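Local coordinates for protein cytokinin riboside 5'-monophosphate phosphoribohydrolase (Corynebacterium glutamicum, PDB 5WQ3) that belongs to the LOG-like family of the SLOG clan, with a Rossmann-like fold built on a parallel beta-sheet flanked by helices, at residues Ser120-Glu132 and Tyr142-Arg155. Residues are numbered along the deposited sequence; the frame is centred on the assembly and turned at random. Where two conformers were deposited one is given.
Sequences SEANGLSVGLGIE and YVDLGLNFRYFFAR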
ATOM      1  N   SER C 120       3.060 -25.940 -58.098  1.00 34.53           N
ATOM      2  CA  SER C 120       4.387 -26.094 -57.506  1.00 35.45           C
ATOM      3  C   SER C 120       4.650 -27.583 -57.260  1.00 35.32           C
ATOM      4  O   SER C 120       5.687 -28.116 -57.612  1.00 34.33           O
ATOM      5  CB  SER C 120       4.493 -25.325 -56.190  1.00 35.00           C
ATOM      6  OG  SER C 120       5.875 -25.118 -55.895  1.00 35.30           O
ATOM      7  N   GLU C 121       3.672 -28.238 -56.677  1.00 33.84           N
ATOM      8  CA  GLU C 121       3.832 -29.631 -56.324  1.00 37.28           C
ATOM      9  C   GLU C 121       3.845 -30.544 -57.546  1.00 37.19           C
ATOM     10  O   GLU C 121       4.269 -31.669 -57.408  1.00 37.17           O
ATOM     11  CB  GLU C 121       2.797 -30.059 -55.281  1.00 36.05           C
ATOM     12  CG  GLU C 121       3.086 -29.424 -53.910  1.00 37.99           C
ATOM     13  CD  GLU C 121       2.180 -29.933 -52.794  1.00 42.94           C
ATOM     14  OE1 GLU C 121       1.131 -30.557 -53.115  1.00 44.71           O
ATOM     15  OE2 GLU C 121       2.499 -29.664 -51.590  1.00 44.65           O
ATOM     16  N   ALA C 122       3.425 -30.064 -58.729  1.00 33.04           N
ATOM     17  CA  ALA C 122       3.663 -30.798 -59.997  1.00 29.06           C
ATOM     18  C   ALA C 122       4.907 -30.371 -60.676  1.00 27.69           C
ATOM     19  O   ALA C 122       5.060 -30.599 -61.858  1.00 31.71           O
ATOM     20  CB  ALA C 122       2.518 -30.615 -60.961  1.00 29.36           C
ATOM     21  N   ASN C 123       5.833 -29.735 -59.981  1.00 30.17           N
ATOM     22  CA  ASN C 123       7.069 -29.295 -60.658  1.00 32.99           C
ATOM     23  C   ASN C 123       6.879 -28.357 -61.789  1.00 32.44           C
ATOM     24  O   ASN C 123       7.712 -28.360 -62.700  1.00 34.81           O
ATOM     25  CB  ASN C 123       7.847 -30.483 -61.251  1.00 40.34           C
ATOM     26  CG  ASN C 123       8.098 -31.562 -60.247  1.00 43.85           C
ATOM     27  OD1 ASN C 123       7.595 -32.717 -60.357  1.00 47.43           O
ATOM     28  ND2 ASN C 123       8.849 -31.197 -59.231  1.00 47.99           N
ATOM     29  N   GLY C 124       5.795 -27.558 -61.778  1.00 31.63           N
ATOM     30  CA  GLY C 124       5.619 -26.506 -62.765  1.00 32.27           C
ATOM     31  C   GLY C 124       6.026 -25.140 -62.201  1.00 30.76           C
ATOM     32  O   GLY C 124       6.402 -25.019 -61.043  1.00 31.86           O
ATOM     33  N   LEU C 125       5.921 -24.105 -63.012  1.00 28.60           N
ATOM     34  CA  LEU C 125       6.245 -22.746 -62.551  1.00 28.22           C
ATOM     35  C   LEU C 125       5.022 -22.096 -61.893  1.00 27.08           C
ATOM     36  O   LEU C 125       4.002 -21.847 -62.570  1.00 24.30           O
ATOM     37  CB  LEU C 125       6.678 -21.869 -63.711  1.00 27.60           C
ATOM     38  CG  LEU C 125       7.117 -20.445 -63.361  1.00 29.45           C
ATOM     39  CD1 LEU C 125       8.203 -20.391 -62.306  1.00 28.72           C
ATOM     40  CD2 LEU C 125       7.591 -19.785 -64.630  1.00 26.67           C
ATOM     41  N   SER C 126       5.162 -21.825 -60.593  1.00 23.25           N
ATOM     42  CA  SER C 126       4.155 -21.157 -59.817  1.00 25.65           C
ATOM     43  C   SER C 126       4.552 -19.726 -59.453  1.00 24.78           C
ATOM     44  O   SER C 126       5.548 -19.470 -58.751  1.00 23.79           O
ATOM     45  CB  SER C 126       3.916 -21.933 -58.554  1.00 27.50           C
ATOM     46  OG  SER C 126       3.228 -21.134 -57.637  1.00 31.00           O
ATOM     47  N   VAL C 127       3.735 -18.799 -59.892  1.00 23.44           N
ATOM     48  CA  VAL C 127       4.050 -17.362 -59.802  1.00 24.98           C
ATOM     49  C   VAL C 127       3.013 -16.712 -58.925  1.00 24.52           C
ATOM     50  O   VAL C 127       1.845 -17.048 -59.033  1.00 24.23           O
ATOM     51  CB  VAL C 127       4.003 -16.664 -61.174  1.00 23.64           C
ATOM     52  CG1 VAL C 127       4.450 -15.207 -61.062  1.00 23.36           C
ATOM     53  CG2 VAL C 127       4.810 -17.441 -62.189  1.00 24.16           C
ATOM     54  N   GLY C 128       3.474 -15.765 -58.104  1.00 24.80           N
ATOM     55  CA  GLY C 128       2.629 -14.961 -57.202  1.00 24.42           C
ATOM     56  C   GLY C 128       2.986 -13.487 -57.290  1.00 23.97           C
ATOM     57  O   GLY C 128       4.159 -13.052 -57.006  1.00 22.03           O
ATOM     58  N   LEU C 129       2.001 -12.686 -57.660  1.00 22.15           N
ATOM     59  CA  LEU C 129       2.217 -11.238 -57.801  1.00 20.58           C
ATOM     60  C   LEU C 129       1.344 -10.639 -56.746  1.00 23.93           C
ATOM     61  O   LEU C 129       0.144 -10.494 -56.934  1.00 22.29           O
ATOM     62  CB  LEU C 129       1.850 -10.731 -59.171  1.00 20.83           C
ATOM     63  CG  LEU C 129       2.340 -11.505 -60.417  1.00 21.87           C
ATOM     64  CD1 LEU C 129       1.905 -10.792 -61.685  1.00 21.19           C
ATOM     65  CD2 LEU C 129       3.844 -11.707 -60.461  1.00 23.90           C
ATOM     66  N   GLY C 130       1.953 -10.381 -55.582  1.00 26.51           N
ATOM     67  CA  GLY C 130       1.210  -9.908 -54.450  1.00 25.76           C
ATOM     68  C   GLY C 130       0.925  -8.429 -54.447  1.00 26.45           C
ATOM     69  O   GLY C 130       1.624  -7.615 -55.094  1.00 24.45           O
ATOM     70  N   ILE C 131      -0.051  -8.070 -53.634  1.00 32.72           N
ATOM     71  CA  ILE C 131      -0.359  -6.698 -53.344  1.00 34.09           C
ATOM     72  C   ILE C 131      -0.056  -6.438 -51.870  1.00 37.44           C
ATOM     73  O   ILE C 131      -0.443  -7.209 -51.025  1.00 35.22           O
ATOM     74  CB  ILE C 131      -1.818  -6.428 -53.684  1.00 39.13           C
ATOM     75  CG1 ILE C 131      -2.145  -4.974 -53.533  1.00 40.20           C
ATOM     76  CG2 ILE C 131      -2.705  -7.247 -52.797  1.00 44.66           C
ATOM     77  CD1 ILE C 131      -1.546  -4.142 -54.617  1.00 42.35           C
ATOM     78  N   GLU C 132       0.686  -5.391 -51.576  1.00 34.49           N
ATOM     79  CA  GLU C 132       1.088  -5.151 -50.211  1.00 38.70           C
ATOM     80  C   GLU C 132      -0.093  -4.656 -49.447  1.00 36.43           C
ATOM     81  O   GLU C 132      -0.686  -3.690 -49.806  1.00 36.22           O
ATOM     82  CB  GLU C 132       2.300  -4.254 -50.098  1.00 38.37           C
ATOM     83  CG  GLU C 132       2.012  -2.806 -49.967  1.00 46.39           C
ATOM     84  CD  GLU C 132       3.287  -1.978 -49.907  1.00 56.01           C
ATOM     85  OE1 GLU C 132       4.378  -2.523 -50.135  1.00 50.24           O
ATOM     86  OE2 GLU C 132       3.181  -0.790 -49.629  1.00 57.03           O
ATOM     87  N   TYR C 142       3.653 -21.567 -51.507  1.00 36.57           N
ATOM     88  CA  TYR C 142       3.797 -22.299 -52.739  1.00 32.83           C
ATOM     89  C   TYR C 142       4.190 -21.451 -53.948  1.00 35.17           C
ATOM     90  O   TYR C 142       4.248 -21.937 -55.087  1.00 36.31           O
ATOM     91  CB  TYR C 142       2.526 -23.048 -53.001  1.00 35.18           C
ATOM     92  CG  TYR C 142       2.150 -24.004 -51.888  1.00 39.45           C
ATOM     93  CD1 TYR C 142       2.821 -25.226 -51.701  1.00 39.35           C
ATOM     94  CD2 TYR C 142       1.128 -23.694 -51.016  1.00 44.84           C
ATOM     95  CE1 TYR C 142       2.446 -26.090 -50.678  1.00 39.96           C
ATOM     96  CE2 TYR C 142       0.741 -24.561 -49.993  1.00 41.47           C
ATOM     97  CZ  TYR C 142       1.383 -25.751 -49.845  1.00 39.34           C
ATOM     98  OH  TYR C 142       0.953 -26.540 -48.809  1.00 43.31           O
ATOM     99  N   VAL C 143       4.491 -20.188 -53.704  1.00 31.65           N
ATOM    100  CA  VAL C 143       4.892 -19.313 -54.736  1.00 32.36           C
ATOM    101  C   VAL C 143       6.352 -19.487 -54.942  1.00 35.42           C
ATOM    102  O   VAL C 143       7.130 -19.212 -54.031  1.00 38.86           O
ATOM    103  CB  VAL C 143       4.607 -17.853 -54.351  1.00 29.49           C
ATOM    104  CG1 VAL C 143       5.308 -16.862 -55.276  1.00 31.32           C
ATOM    105  CG2 VAL C 143       3.123 -17.607 -54.349  1.00 25.85           C
ATOM    106  N   ASP C 144       6.766 -19.828 -56.148  0.50 34.96           N
ATOM    107  CA  ASP C 144       8.171 -20.039 -56.385  0.50 30.71           C
ATOM    108  C   ASP C 144       8.825 -18.900 -57.176  0.50 31.10           C
ATOM    109  O   ASP C 144      10.059 -18.854 -57.256  0.50 27.87           O
ATOM    110  CB  ASP C 144       8.391 -21.422 -57.018  0.50 30.06           C
ATOM    111  CG  ASP C 144       8.012 -22.565 -56.071  0.50 30.44           C
ATOM    112  OD1 ASP C 144       7.839 -22.316 -54.854  0.50 29.23           O
ATOM    113  OD2 ASP C 144       7.887 -23.722 -56.533  0.50 29.80           O
ATOM    114  N   LEU C 145       8.036 -18.002 -57.778  1.00 31.26           N
ATOM    115  CA  LEU C 145       8.567 -16.732 -58.320  1.00 30.88           C
ATOM    116  C   LEU C 145       7.583 -15.668 -57.800  1.00 34.04           C
ATOM    117  O   LEU C 145       6.442 -15.580 -58.274  1.00 29.52           O
ATOM    118  CB  LEU C 145       8.679 -16.729 -59.855  1.00 31.58           C
ATOM    119  CG  LEU C 145       9.040 -15.454 -60.650  1.00 36.47           C
ATOM    120  CD1 LEU C 145      10.433 -14.951 -60.295  1.00 40.05           C
ATOM    121  CD2 LEU C 145       8.989 -15.607 -62.168  1.00 38.04           C
ATOM    122  N   GLY C 146       8.011 -14.917 -56.783  1.00 30.20           N
ATOM    123  CA  GLY C 146       7.128 -13.966 -56.059  1.00 30.54           C
ATOM    124  C   GLY C 146       7.581 -12.569 -56.341  1.00 31.20           C
ATOM    125  O   GLY C 146       8.767 -12.335 -56.472  1.00 30.85           O
ATOM    126  N   LEU C 147       6.658 -11.648 -56.584  1.00 28.60           N
ATOM    127  CA  LEU C 147       6.982 -10.238 -56.546  1.00 28.68           C
ATOM    128  C   LEU C 147       5.869  -9.633 -55.734  1.00 27.21           C
ATOM    129  O   LEU C 147       4.758 -10.168 -55.632  1.00 30.35           O
ATOM    130  CB  LEU C 147       6.952  -9.564 -57.922  1.00 30.94           C
ATOM    131  CG  LEU C 147       7.951  -9.791 -59.023  1.00 35.75           C
ATOM    132  CD1 LEU C 147       7.982 -11.254 -59.391  1.00 43.21           C
ATOM    133  CD2 LEU C 147       7.538  -8.970 -60.234  1.00 36.86           C
ATOM    134  N   ASN C 148       6.159  -8.472 -55.189  0.50 26.79           N
ATOM    135  CA  ASN C 148       5.235  -7.744 -54.335  0.50 27.76           C
ATOM    136  C   ASN C 148       5.056  -6.295 -54.810  0.50 25.32           C
ATOM    137  O   ASN C 148       6.020  -5.596 -55.048  0.50 28.87           O
ATOM    138  CB  ASN C 148       5.743  -7.833 -52.881  0.50 26.46           C
ATOM    139  CG  ASN C 148       5.230  -9.073 -52.173  0.50 25.96           C
ATOM    140  OD1 ASN C 148       4.106  -9.531 -52.405  0.50 25.09           O
ATOM    141  ND2 ASN C 148       6.043  -9.625 -51.330  0.50 28.16           N
ATOM    142  N   PHE C 149       3.815  -5.859 -54.948  1.00 23.02           N
ATOM    143  CA  PHE C 149       3.493  -4.568 -55.540  1.00 23.27           C
ATOM    144  C   PHE C 149       2.739  -3.743 -54.525  1.00 27.47           C
ATOM    145  O   PHE C 149       1.826  -4.212 -53.846  1.00 26.72           O
ATOM    146  CB  PHE C 149       2.583  -4.712 -56.785  1.00 23.66           C
ATOM    147  CG  PHE C 149       3.243  -5.390 -57.949  1.00 24.06           C
ATOM    148  CD1 PHE C 149       3.288  -6.747 -58.030  1.00 24.37           C
ATOM    149  CD2 PHE C 149       3.891  -4.651 -58.929  1.00 25.85           C
ATOM    150  CE1 PHE C 149       3.946  -7.370 -59.084  1.00 27.45           C
ATOM    151  CE2 PHE C 149       4.509  -5.245 -60.009  1.00 26.49           C
ATOM    152  CZ  PHE C 149       4.553  -6.615 -60.091  1.00 25.79           C
ATOM    153  N   ARG C 150       3.168  -2.517 -54.394  1.00 23.95           N
ATOM    154  CA  ARG C 150       2.416  -1.497 -53.710  1.00 28.14           C
ATOM    155  C   ARG C 150       1.165  -0.992 -54.495  1.00 25.43           C
ATOM    156  O   ARG C 150       0.170  -0.627 -53.905  1.00 23.57           O
ATOM    157  CB  ARG C 150       3.423  -0.346 -53.417  1.00 31.09           C
ATOM    158  CG  ARG C 150       2.832   1.041 -53.330  1.00 39.09           C
ATOM    159  CD  ARG C 150       2.114   1.149 -52.037  1.00 46.35           C
ATOM    160  NE  ARG C 150       1.885   2.512 -51.598  1.00 55.90           N
ATOM    161  CZ  ARG C 150       1.576   2.794 -50.339  1.00 58.44           C
ATOM    162  NH1 ARG C 150       1.492   1.792 -49.460  1.00 56.05           N
ATOM    163  NH2 ARG C 150       1.358   4.051 -49.955  1.00 54.56           N
ATOM    164  N   TYR C 151       1.256  -0.894 -55.821  1.00 20.81           N
ATOM    165  CA  TYR C 151       0.272  -0.219 -56.618  1.00 21.81           C
ATOM    166  C   TYR C 151      -0.587  -1.253 -57.325  1.00 22.74           C
ATOM    167  O   TYR C 151      -0.112  -1.987 -58.190  1.00 21.93           O
ATOM    168  CB  TYR C 151       0.990   0.668 -57.622  1.00 22.81           C
ATOM    169  CG  TYR C 151       1.697   1.792 -56.896  1.00 25.71           C
ATOM    170  CD1 TYR C 151       0.977   2.843 -56.295  1.00 25.53           C
ATOM    171  CD2 TYR C 151       3.068   1.808 -56.794  1.00 27.86           C
ATOM    172  CE1 TYR C 151       1.637   3.886 -55.645  1.00 28.15           C
ATOM    173  CE2 TYR C 151       3.715   2.827 -56.099  1.00 28.10           C
ATOM    174  CZ  TYR C 151       3.003   3.854 -55.545  1.00 28.66           C
ATOM    175  OH  TYR C 151       3.710   4.850 -54.879  1.00 29.30           O
ATOM    176  N   PHE C 152      -1.857  -1.315 -56.947  1.00 24.15           N
ATOM    177  CA  PHE C 152      -2.854  -2.211 -57.547  1.00 27.02           C
ATOM    178  C   PHE C 152      -2.809  -2.156 -59.073  1.00 27.54           C
ATOM    179  O   PHE C 152      -2.832  -3.170 -59.753  1.00 30.52           O
ATOM    180  CB  PHE C 152      -4.209  -1.749 -57.004  1.00 33.63           C
ATOM    181  CG  PHE C 152      -5.236  -2.799 -56.908  1.00 40.33           C
ATOM    182  CD1 PHE C 152      -5.162  -3.771 -55.918  1.00 48.47           C
ATOM    183  CD2 PHE C 152      -6.345  -2.789 -57.772  1.00 52.98           C
ATOM    184  CE1 PHE C 152      -6.135  -4.771 -55.830  1.00 51.07           C
ATOM    185  CE2 PHE C 152      -7.340  -3.768 -57.670  1.00 50.22           C
ATOM    186  CZ  PHE C 152      -7.229  -4.761 -56.706  1.00 52.75           C
ATOM    187  N   PHE C 153      -2.634  -0.968 -59.630  1.00 29.16           N
ATOM    188  CA  PHE C 153      -2.680  -0.804 -61.072  1.00 28.37           C
ATOM    189  C   PHE C 153      -1.479  -1.374 -61.792  1.00 29.02           C
ATOM    190  O   PHE C 153      -1.623  -1.867 -62.896  1.00 23.57           O
ATOM    191  CB  PHE C 153      -2.940   0.644 -61.508  1.00 30.24           C
ATOM    192  CG  PHE C 153      -2.028   1.651 -60.885  1.00 32.42           C
ATOM    193  CD1 PHE C 153      -2.343   2.213 -59.636  1.00 34.84           C
ATOM    194  CD2 PHE C 153      -0.857   2.031 -61.503  1.00 31.03           C
ATOM    195  CE1 PHE C 153      -1.516   3.146 -59.056  1.00 34.32           C
ATOM    196  CE2 PHE C 153      -0.010   2.947 -60.920  1.00 33.21           C
ATOM    197  CZ  PHE C 153      -0.343   3.520 -59.701  1.00 36.33           C
ATOM    198  N   ALA C 154      -0.301  -1.335 -61.170  1.00 27.24           N
ATOM    199  CA  ALA C 154       0.829  -2.036 -61.731  1.00 25.61           C
ATOM    200  C   ALA C 154       0.683  -3.525 -61.706  1.00 23.04           C
ATOM    201  O   ALA C 154       1.036  -4.219 -62.663  1.00 22.79           O
ATOM    202  CB  ALA C 154       2.091  -1.678 -61.022  1.00 24.00           C
ATOM    203  N   ARG C 155       0.273  -4.032 -60.574  1.00 22.32           N
ATOM    204  CA  ARG C 155       0.063  -5.439 -60.462  1.00 25.17           C
ATOM    205  C   ARG C 155      -0.940  -5.942 -61.544  1.00 28.88           C
ATOM    206  O   ARG C 155      -0.686  -6.982 -62.166  1.00 26.23           O
ATOM    207  CB  ARG C 155      -0.457  -5.738 -59.114  1.00 24.06           C
ATOM    208  CG  ARG C 155      -0.582  -7.175 -58.860  1.00 27.35           C
ATOM    209  CD  ARG C 155      -1.831  -7.251 -58.046  1.00 29.96           C
ATOM    210  NE  ARG C 155      -1.788  -8.335 -57.141  1.00 30.10           N
ATOM    211  CZ  ARG C 155      -2.813  -8.680 -56.415  1.00 27.85           C
ATOM    212  NH1 ARG C 155      -3.951  -8.026 -56.494  1.00 30.86           N
ATOM    213  NH2 ARG C 155      -2.696  -9.698 -55.652  1.00 28.32           N
TER
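Backbone bonds between S126-E132 and D144-F149 pair two parallel strands, from L145 N and D144 N, which share S126 O, to E132 N on F149 O (2.8 Å). V127, L129 and I131 stand on the same face as L145, L147 and F149; on the other, V143 packs on G128, its CG2 3.9 Å from G128 CA, on the side where a side chain would otherwise stand.

R155 reaches back from the following helix and grips L129 O side-on, NE at 2.9 Å and NH2 at 3.2 Å, with the oxygen near the guanidinium plane. I131 CB sits 3.7 Å above the centre of that group, so L129 O takes two N-H groups at the guanidinium edge while I131 covers one face. With CG1 anti to the backbone N (chi1 -174°) and chi2 at 72°, I131 brings CD1 to the ring edge of F152.

At the ends, S126 OG bonds Y142 O and also pairs with N116 ND2 of helix 113-121, and E132 OE2 forms a salt bridge with R150 NH1 (3.1 Å). R150 NH2 has a second carboxylate, E223 of a neighbouring subunit.

Strand 145-149 is outermost in the chain's parallel sheet; 126-131 separates it from 102-105, while M158 of helix 152-162 packs on L129 and F149.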